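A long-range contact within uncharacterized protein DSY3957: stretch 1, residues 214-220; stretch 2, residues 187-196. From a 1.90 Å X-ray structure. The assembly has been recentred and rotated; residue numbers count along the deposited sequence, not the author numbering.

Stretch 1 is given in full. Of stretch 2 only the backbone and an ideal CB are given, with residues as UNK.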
# COMPACT_ATOMS: atom_id res chain seq x y z
N ALA A 214 -5.70 17.05 -1.57
CA ALA A 214 -6.87 17.32 -2.39
C ALA A 214 -6.84 16.45 -3.63
O ALA A 214 -7.86 15.88 -4.03
CB ALA A 214 -6.91 18.80 -2.78
N THR A 215 -5.67 16.34 -4.24
CA THR A 215 -5.50 15.52 -5.43
C THR A 215 -5.79 14.05 -5.13
O THR A 215 -6.49 13.38 -5.89
CB THR A 215 -4.08 15.67 -6.01
OG1 THR A 215 -3.92 17.00 -6.53
CG2 THR A 215 -3.84 14.67 -7.12
N PHE A 216 -5.26 13.54 -4.02
CA PHE A 216 -5.51 12.15 -3.67
C PHE A 216 -6.99 11.93 -3.38
O PHE A 216 -7.53 10.87 -3.70
CB PHE A 216 -4.65 11.73 -2.46
CG PHE A 216 -3.26 11.31 -2.83
CD1 PHE A 216 -2.74 10.09 -2.37
CD2 PHE A 216 -2.47 12.10 -3.67
CE1 PHE A 216 -1.45 9.68 -2.73
CE2 PHE A 216 -1.18 11.69 -4.04
CZ PHE A 216 -0.67 10.48 -3.57
N THR A 217 -7.65 12.93 -2.81
CA THR A 217 -9.08 12.83 -2.51
C THR A 217 -9.86 12.72 -3.82
O THR A 217 -10.77 11.90 -3.94
CB THR A 217 -9.57 14.06 -1.70
OG1 THR A 217 -8.90 14.09 -0.44
CG2 THR A 217 -11.08 13.98 -1.47
N ALA A 218 -9.49 13.54 -4.80
CA ALA A 218 -10.16 13.50 -6.10
C ALA A 218 -9.89 12.16 -6.77
O ALA A 218 -10.77 11.56 -7.39
CB ALA A 218 -9.67 14.65 -6.99
N PHE A 219 -8.65 11.69 -6.65
CA PHE A 219 -8.22 10.42 -7.22
C PHE A 219 -9.12 9.30 -6.69
O PHE A 219 -9.62 8.48 -7.46
CB PHE A 219 -6.76 10.15 -6.84
CG PHE A 219 -6.23 8.84 -7.35
CD1 PHE A 219 -5.89 8.68 -8.69
CD2 PHE A 219 -6.07 7.75 -6.48
CE1 PHE A 219 -5.39 7.46 -9.16
CE2 PHE A 219 -5.57 6.53 -6.94
CZ PHE A 219 -5.23 6.39 -8.28
N ALA A 220 -9.32 9.28 -5.38
CA ALA A 220 -10.16 8.26 -4.76
C ALA A 220 -11.59 8.29 -5.30
O ALA A 220 -12.16 7.24 -5.61
CB ALA A 220 -10.17 8.45 -3.24
N UNK A 187 5.69 14.41 -9.52
CA UNK A 187 6.14 13.04 -9.28
C UNK A 187 4.98 12.23 -8.70
O UNK A 187 4.88 11.02 -8.93
CB UNK A 187 7.35 13.01 -8.34
N UNK A 188 4.11 12.89 -7.95
CA UNK A 188 2.95 12.23 -7.36
C UNK A 188 1.91 11.91 -8.42
O UNK A 188 1.08 11.01 -8.25
CB UNK A 188 2.33 13.10 -6.27
N UNK A 189 1.94 12.65 -9.52
CA UNK A 189 1.01 12.41 -10.61
C UNK A 189 1.46 11.15 -11.32
O UNK A 189 0.64 10.32 -11.72
CB UNK A 189 0.94 13.60 -11.57
N UNK A 190 2.78 10.99 -11.47
CA UNK A 190 3.32 9.81 -12.13
C UNK A 190 2.96 8.59 -11.27
O UNK A 190 2.57 7.54 -11.79
CB UNK A 190 4.83 9.93 -12.33
N UNK A 191 3.08 8.73 -9.96
CA UNK A 191 2.74 7.65 -9.03
C UNK A 191 1.31 7.18 -9.23
O UNK A 191 1.06 6.02 -9.51
CB UNK A 191 2.94 8.11 -7.58
N UNK A 192 0.36 8.11 -9.09
CA UNK A 192 -1.05 7.78 -9.24
C UNK A 192 -1.35 7.06 -10.54
O UNK A 192 -2.15 6.12 -10.58
CB UNK A 192 -1.89 9.05 -9.15
N UNK A 193 -0.72 7.50 -11.62
CA UNK A 193 -0.94 6.87 -12.91
C UNK A 193 -0.45 5.43 -12.89
O UNK A 193 -1.11 4.53 -13.40
CB UNK A 193 -0.24 7.66 -14.02
N UNK A 194 0.71 5.21 -12.27
CA UNK A 194 1.28 3.87 -12.20
C UNK A 194 0.51 2.93 -11.29
O UNK A 194 0.30 1.77 -11.61
CB UNK A 194 2.73 3.95 -11.73
N UNK A 195 0.07 3.44 -10.14
CA UNK A 195 -0.66 2.60 -9.20
C UNK A 195 -2.05 2.24 -9.71
O UNK A 195 -2.56 1.15 -9.42
CB UNK A 195 -0.77 3.30 -7.85
N UNK A 196 -2.65 3.14 -10.49
CA UNK A 196 -3.98 2.91 -11.03
C UNK A 196 -4.07 1.62 -11.84
O UNK A 196 -5.15 1.05 -11.98
CB UNK A 196 -4.40 4.10 -11.90

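Two helices run nearly parallel here, their axes 11.6 Å apart at closest approach and crossing at -19°. No charge is offered across the gap, so the rule is mostly apolar filling.

Position 187 is helical and its ideal CB has nothing of stretch 1 within 5.5 Å; the contact sets no demand there. It is Ala 187.

At 188 the CA-to-CB bond points toward stretch 1, and the ideal CB lies 4.4 Å from Phe 216 CE2. A ring or a branched aliphatic chain would suit. Tyr 188, with chi1 in m, presents the edge of its ring, Tyr 188 CD2 lying 3.9 Å from Phe 216 CZ.

Position 189 points away, so only a chain long enough to bend back could touch Thr 215; polar residues would do as well. Ile 189 does bend back: with both chi angles in m, Ile 189 CD1 comes 4.3 Å from Thr 215 CG2.

Position 190 is out of reach and free to be polar, as Asp 190 is.

From 191 CA-to-CB runs sideways, and a short side chain would miss stretch 1. A long or aromatic one could approach the tip of Phe 216. Tyr 191, chi1 in t, brings its ring edge there, Tyr 191 CD2 lying 4.1 Å from Phe 216 CZ.

Position 192 is the centre of the design. Its bond points toward stretch 1, its ideal CB is 3.8 Å from Phe 219 CE1, and the rings of Phe 216 and Phe 219 both lie within range. A medium, branched aliphatic chain fits best. Leu 192 (m, t) sets CD2 over a face of each ring, 3.6 Å from the Phe 219 centroid and 4.2 Å from that of Phe 216, two CH-pi contacts from one methyl. Leu 192 CD1 lies 3.9 Å from Thr 215 CG2.

Positions 193, pointing away, and 194, out of reach, tolerate almost any helix former: Ala 193 and Ala 194.

Position 195 points toward stretch 1, but its ideal CB is still 5.4 Å from Phe 219 CZ, so a modest apolar chain can close the gap. With chi1 in p, Val 195 CG1 lies 4.0 Å from Phe 219 CZ.

At 196 the bond runs sideways, with the ideal CB 4.4 Å from Phe 219 CZ. An aliphatic chain or a long polar one could approach the ring. Glu 196 OE1 sits at the ring edge, 4.0 Å from Phe 219 CE1, a long but electrostatically compatible approach, since the ring edge is weakly positive; both carboxylate oxygens are hydrogen-bonded just beyond the stretches.

Stretch 2, residues 187-196: AYIDYLAAVE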
# COMPACT_ATOMS: atom_id res chain seq x y z
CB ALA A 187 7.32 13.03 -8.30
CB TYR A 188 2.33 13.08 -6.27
CG TYR A 188 3.13 13.08 -4.98
CD1 TYR A 188 4.18 13.98 -4.79
CD2 TYR A 188 2.84 12.18 -3.96
CE1 TYR A 188 4.93 13.97 -3.62
CE2 TYR A 188 3.58 12.16 -2.78
CZ TYR A 188 4.62 13.06 -2.62
OH TYR A 188 5.34 13.05 -1.45
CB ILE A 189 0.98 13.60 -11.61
CG1 ILE A 189 0.43 14.84 -10.91
CG2 ILE A 189 0.14 13.24 -12.82
CD1 ILE A 189 -0.98 14.66 -10.34
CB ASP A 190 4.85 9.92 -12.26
CG ASP A 190 5.28 11.22 -12.93
OD1 ASP A 190 4.54 11.72 -13.79
OD2 ASP A 190 6.38 11.72 -12.61
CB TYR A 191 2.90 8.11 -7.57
CG TYR A 191 2.25 7.18 -6.56
CD1 TYR A 191 2.71 5.87 -6.39
CD2 TYR A 191 1.17 7.60 -5.79
CE1 TYR A 191 2.10 5.00 -5.47
CE2 TYR A 191 0.56 6.74 -4.87
CZ TYR A 191 1.03 5.45 -4.71
OH TYR A 191 0.44 4.61 -3.80
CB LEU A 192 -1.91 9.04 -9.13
CG LEU A 192 -1.90 9.71 -7.75
CD1 LEU A 192 -2.68 11.00 -7.78
CD2 LEU A 192 -2.50 8.74 -6.73
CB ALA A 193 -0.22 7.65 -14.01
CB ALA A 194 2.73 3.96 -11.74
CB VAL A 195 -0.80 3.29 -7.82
CG1 VAL A 195 -1.77 4.47 -7.90
CG2 VAL A 195 -1.27 2.28 -6.79
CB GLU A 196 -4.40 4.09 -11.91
CG GLU A 196 -5.90 4.24 -11.99
CD GLU A 196 -6.32 5.30 -12.99
OE1 GLU A 196 -5.69 6.38 -13.01
OE2 GLU A 196 -7.29 5.03 -13.73
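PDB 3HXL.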